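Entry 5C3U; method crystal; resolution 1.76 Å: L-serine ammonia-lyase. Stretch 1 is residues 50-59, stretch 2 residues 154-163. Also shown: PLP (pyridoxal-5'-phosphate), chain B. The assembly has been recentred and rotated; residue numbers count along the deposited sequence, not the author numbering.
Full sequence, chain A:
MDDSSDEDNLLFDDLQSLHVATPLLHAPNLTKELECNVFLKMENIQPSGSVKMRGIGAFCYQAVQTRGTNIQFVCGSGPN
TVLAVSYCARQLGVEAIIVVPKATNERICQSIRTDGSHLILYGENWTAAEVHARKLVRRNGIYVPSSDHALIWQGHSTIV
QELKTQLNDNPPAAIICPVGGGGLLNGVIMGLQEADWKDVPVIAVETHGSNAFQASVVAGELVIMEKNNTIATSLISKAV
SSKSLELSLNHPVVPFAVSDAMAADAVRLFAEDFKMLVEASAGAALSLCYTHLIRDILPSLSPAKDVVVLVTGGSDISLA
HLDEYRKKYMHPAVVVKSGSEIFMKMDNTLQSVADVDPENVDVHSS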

# COMPACT_ATOMS: atom_id res chain seq x y z
N SER A 50 0.80 8.58 0.26
CA SER A 50 0.44 7.18 -0.04
C SER A 50 -0.96 6.80 0.38
O SER A 50 -1.63 7.55 1.11
CB SER A 50 1.45 6.23 0.61
OG SER A 50 1.07 5.94 1.95
N VAL A 51 -1.39 5.61 -0.06
CA VAL A 51 -2.67 5.01 0.30
C VAL A 51 -2.87 4.85 1.83
O VAL A 51 -4.00 4.78 2.29
CB VAL A 51 -2.86 3.63 -0.42
CG1 VAL A 51 -1.93 2.55 0.16
CG2 VAL A 51 -4.32 3.18 -0.40
N LYS A 52 -1.77 4.80 2.59
CA LYS A 52 -1.85 4.67 4.05
C LYS A 52 -2.74 5.72 4.67
O LYS A 52 -3.37 5.47 5.71
CB LYS A 52 -0.47 4.68 4.75
CG LYS A 52 0.41 3.48 4.41
CD LYS A 52 -0.26 2.23 4.98
CE LYS A 52 0.72 1.07 5.08
NZ LYS A 52 1.40 0.87 3.77
N MET A 53 -2.81 6.90 4.05
CA MET A 53 -3.70 7.94 4.54
C MET A 53 -5.15 7.45 4.74
O MET A 53 -5.84 7.89 5.67
CB MET A 53 -3.63 9.15 3.61
CG MET A 53 -3.75 10.52 4.25
SD MET A 53 -2.75 10.81 5.72
CE MET A 53 -4.16 10.67 6.72
N ARG A 54 -5.63 6.52 3.90
CA ARG A 54 -7.00 6.00 4.06
C ARG A 54 -7.12 5.14 5.32
O ARG A 54 -7.90 5.46 6.23
CB ARG A 54 -7.45 5.17 2.84
CG ARG A 54 -7.53 5.97 1.54
CD ARG A 54 -8.02 5.11 0.40
NE ARG A 54 -8.00 5.86 -0.85
CZ ARG A 54 -9.02 6.56 -1.33
NH1 ARG A 54 -8.87 7.21 -2.48
NH2 ARG A 54 -10.19 6.61 -0.68
N GLY A 55 -6.37 4.03 5.35
CA GLY A 55 -6.43 3.10 6.47
C GLY A 55 -5.97 3.72 7.77
O GLY A 55 -6.66 3.64 8.81
N ILE A 56 -4.79 4.34 7.72
CA ILE A 56 -4.16 4.89 8.93
C ILE A 56 -4.94 6.11 9.42
O ILE A 56 -5.15 6.26 10.63
CB ILE A 56 -2.66 5.18 8.74
CG1 ILE A 56 -1.93 3.91 8.28
CG2 ILE A 56 -2.03 5.80 10.00
CD1 ILE A 56 -2.08 2.73 9.22
N GLY A 57 -5.42 6.93 8.49
CA GLY A 57 -6.33 8.05 8.78
C GLY A 57 -7.55 7.62 9.57
O GLY A 57 -7.90 8.26 10.56
N ALA A 58 -8.17 6.51 9.16
CA ALA A 58 -9.36 6.02 9.84
C ALA A 58 -9.06 5.56 11.26
O ALA A 58 -9.85 5.82 12.18
CB ALA A 58 -9.96 4.87 9.04
N PHE A 59 -7.95 4.82 11.42
CA PHE A 59 -7.52 4.33 12.73
C PHE A 59 -7.25 5.51 13.67
O PHE A 59 -7.76 5.54 14.81
CB PHE A 59 -6.28 3.46 12.57
CG PHE A 59 -5.75 2.90 13.87
CD1 PHE A 59 -6.09 1.61 14.27
CD2 PHE A 59 -4.90 3.65 14.66
CE1 PHE A 59 -5.57 1.09 15.47
CE2 PHE A 59 -4.40 3.15 15.86
CZ PHE A 59 -4.74 1.86 16.26
N GLN A 154 -11.41 -0.83 7.09
CA GLN A 154 -12.55 0.05 6.87
C GLN A 154 -12.14 1.32 6.13
O GLN A 154 -12.79 1.75 5.15
CB GLN A 154 -13.18 0.39 8.22
CG GLN A 154 -14.51 1.09 8.14
CD GLN A 154 -14.80 1.86 9.41
OE1 GLN A 154 -15.51 1.37 10.29
NE2 GLN A 154 -14.23 3.06 9.54
N GLY A 155 -11.04 1.91 6.60
CA GLY A 155 -10.46 3.11 5.98
C GLY A 155 -10.09 2.86 4.53
O GLY A 155 -10.48 3.63 3.63
N HIS A 156 -9.36 1.78 4.28
CA HIS A 156 -8.96 1.43 2.92
C HIS A 156 -10.13 1.16 2.03
O HIS A 156 -10.06 1.40 0.83
CB HIS A 156 -8.01 0.25 2.90
CG HIS A 156 -6.58 0.57 3.35
ND1 HIS A 156 -5.96 1.76 3.06
CD2 HIS A 156 -5.66 -0.20 4.03
CE1 HIS A 156 -4.71 1.72 3.56
NE2 HIS A 156 -4.52 0.51 4.13
N SER A 157 -11.24 0.64 2.58
CA SER A 157 -12.39 0.25 1.75
C SER A 157 -13.01 1.45 1.04
O SER A 157 -13.69 1.29 0.02
CB SER A 157 -13.42 -0.52 2.59
OG SER A 157 -14.15 0.38 3.39
N THR A 158 -12.73 2.67 1.53
CA THR A 158 -13.20 3.88 0.89
C THR A 158 -12.72 3.99 -0.56
O THR A 158 -13.36 4.63 -1.40
CB THR A 158 -12.84 5.16 1.68
OG1 THR A 158 -11.41 5.31 1.76
CG2 THR A 158 -13.43 5.15 3.09
N ILE A 159 -11.58 3.36 -0.88
CA ILE A 159 -11.09 3.39 -2.27
C ILE A 159 -12.11 2.81 -3.28
O ILE A 159 -12.21 3.30 -4.42
CB ILE A 159 -9.69 2.72 -2.37
CG1 ILE A 159 -8.89 3.33 -3.54
CG2 ILE A 159 -9.80 1.19 -2.39
CD1 ILE A 159 -7.42 2.93 -3.56
N VAL A 160 -12.90 1.82 -2.85
CA VAL A 160 -13.80 1.14 -3.78
C VAL A 160 -15.07 1.95 -4.03
O VAL A 160 -15.55 2.02 -5.16
CB VAL A 160 -14.09 -0.30 -3.33
CG1 VAL A 160 -15.13 -0.94 -4.25
CG2 VAL A 160 -12.80 -1.11 -3.34
N GLN A 161 -15.58 2.59 -2.98
CA GLN A 161 -16.69 3.52 -3.09
C GLN A 161 -16.38 4.62 -4.11
O GLN A 161 -17.22 4.96 -4.95
CB GLN A 161 -17.04 4.12 -1.72
N GLU A 162 -15.16 5.15 -4.06
CA GLU A 162 -14.69 6.10 -5.07
C GLU A 162 -14.64 5.49 -6.47
O GLU A 162 -15.14 6.08 -7.43
CB GLU A 162 -13.31 6.66 -4.69
CG GLU A 162 -13.35 7.79 -3.68
CD GLU A 162 -11.97 8.22 -3.19
OE1 GLU A 162 -11.82 8.48 -1.96
OE2 GLU A 162 -11.02 8.30 -4.02
N LEU A 163 -14.05 4.30 -6.57
CA LEU A 163 -13.89 3.61 -7.85
C LEU A 163 -15.23 3.36 -8.55
O LEU A 163 -15.33 3.53 -9.77
CB LEU A 163 -13.17 2.28 -7.68
CG LEU A 163 -11.65 2.27 -7.48
CD1 LEU A 163 -11.20 0.81 -7.55
CD2 LEU A 163 -10.95 3.11 -8.54
N1 PLP B . 2.06 0.07 -1.34
C2 PLP B . 2.45 1.08 -0.55
C2A PLP B . 3.26 2.24 -1.06
C3 PLP B . 2.09 1.04 0.87
O3 PLP B . 2.46 2.06 1.71
C4 PLP B . 1.27 -0.11 1.33
C4A PLP B . 0.85 -0.18 2.74
C5 PLP B . 0.90 -1.17 0.36
C6 PLP B . 1.33 -1.00 -0.96
C5A PLP B . 0.07 -2.39 0.76
O4P PLP B . 0.21 -2.59 2.16
P PLP B . -0.59 -3.63 3.11
O1P PLP B . -1.85 -2.97 3.55
O2P PLP B . -0.80 -4.95 2.34
O3P PLP B . 0.43 -3.78 4.18

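Two helices, separated by almost a hundred residues in the sequence, cross here at an angle of 136° between their N-to-C directions, their axes approaching to 6.8 Å. So close an approach depends on glycine. Gly-55 and Gly-155 face each other at the crossing, with 4.1 Å between Gly-55 CA and Gly-155 CA, and neither could carry a side chain in this arrangement. A CB on Gly-155 would point toward the first stretch and lie 2.4 Å from Arg-54 O, 2.7 Å from Ala-58 CB and 2.8 Å from Gly-55 CA; a CB on Gly-55 would come within 2.7 Å of His-156 NE2. With both positions bare, backbone meets backbone: Gly-155 CA approaches Arg-54 O at 3.5 Å in a CA-H...O contact, while that same carbonyl accepts the helical hydrogen bond from Ala-58 N. Ala-58, one turn beyond Arg-54, points its methyl toward the partner helix, and its CB lies 3.6 Å from Gly-155 CA, a distance that suits the smallest of side chains.

The polar part of the contact is built around Arg-54, which has the largest area covered by the other stretch. Its CA-to-CB bond points toward the second helix, and chi1 in the m well followed by two t angles extends the chain along that helix to Glu-162. There the guanidinium and carboxylate pair in a two-pronged salt bridge, with Arg-54 NH2 donating to Glu-162 OE1 at 2.8 Å and Arg-54 NH1 to Glu-162 OE2 at 2.9 Å. Arg-54 NH2 also donates to Thr-158 OG1 at 3.0 Å. Thr-158, in the p rotamer, passes its own hydroxyl proton back to the helix backbone, the bond from Thr-158 OG1 to Gly-155 O being 2.7 Å long, so the hydroxyl oxygen remains available to accept from the arginine. Thr-158 and Glu-162 lie one turn apart and both point toward the first stretch. Both acceptors sit near the guanidinium plane, where its N-H bonds are directed, while Ile-159 CA covers one face. An arginine suits this groove because its planar, many-handed head can serve both acceptors while the side chain as a whole sits among Thr-158, Ile-159, Glu-162 and His-156.

His-156 contributes a flat surface. Its CB leaves sideways, but the ring end comes nearer the first helix, placing Gly-55 CA over one face in a CH-pi contact, 3.7 Å from the ring centroid. At the ring's edge, His-156 CE1 lies 3.4 Å from Val-51 O. Next to it is a small apolar contact, Val-51 CG2 to Ile-159 CD1 at 4.4 Å, between two branched side chains that both point toward the opposing stretch and are buried.

The CA-to-CB bond of Lys-52 points away from the second helix, and its NZ is covalently joined to PLP C4A at 1.6 Å, binding the cofactor of this ammonia-lyase. Ser-50 precedes the turn that leads into the helix, and its OG accepts from Lys-52 N at 3.1 Å, a capping bond.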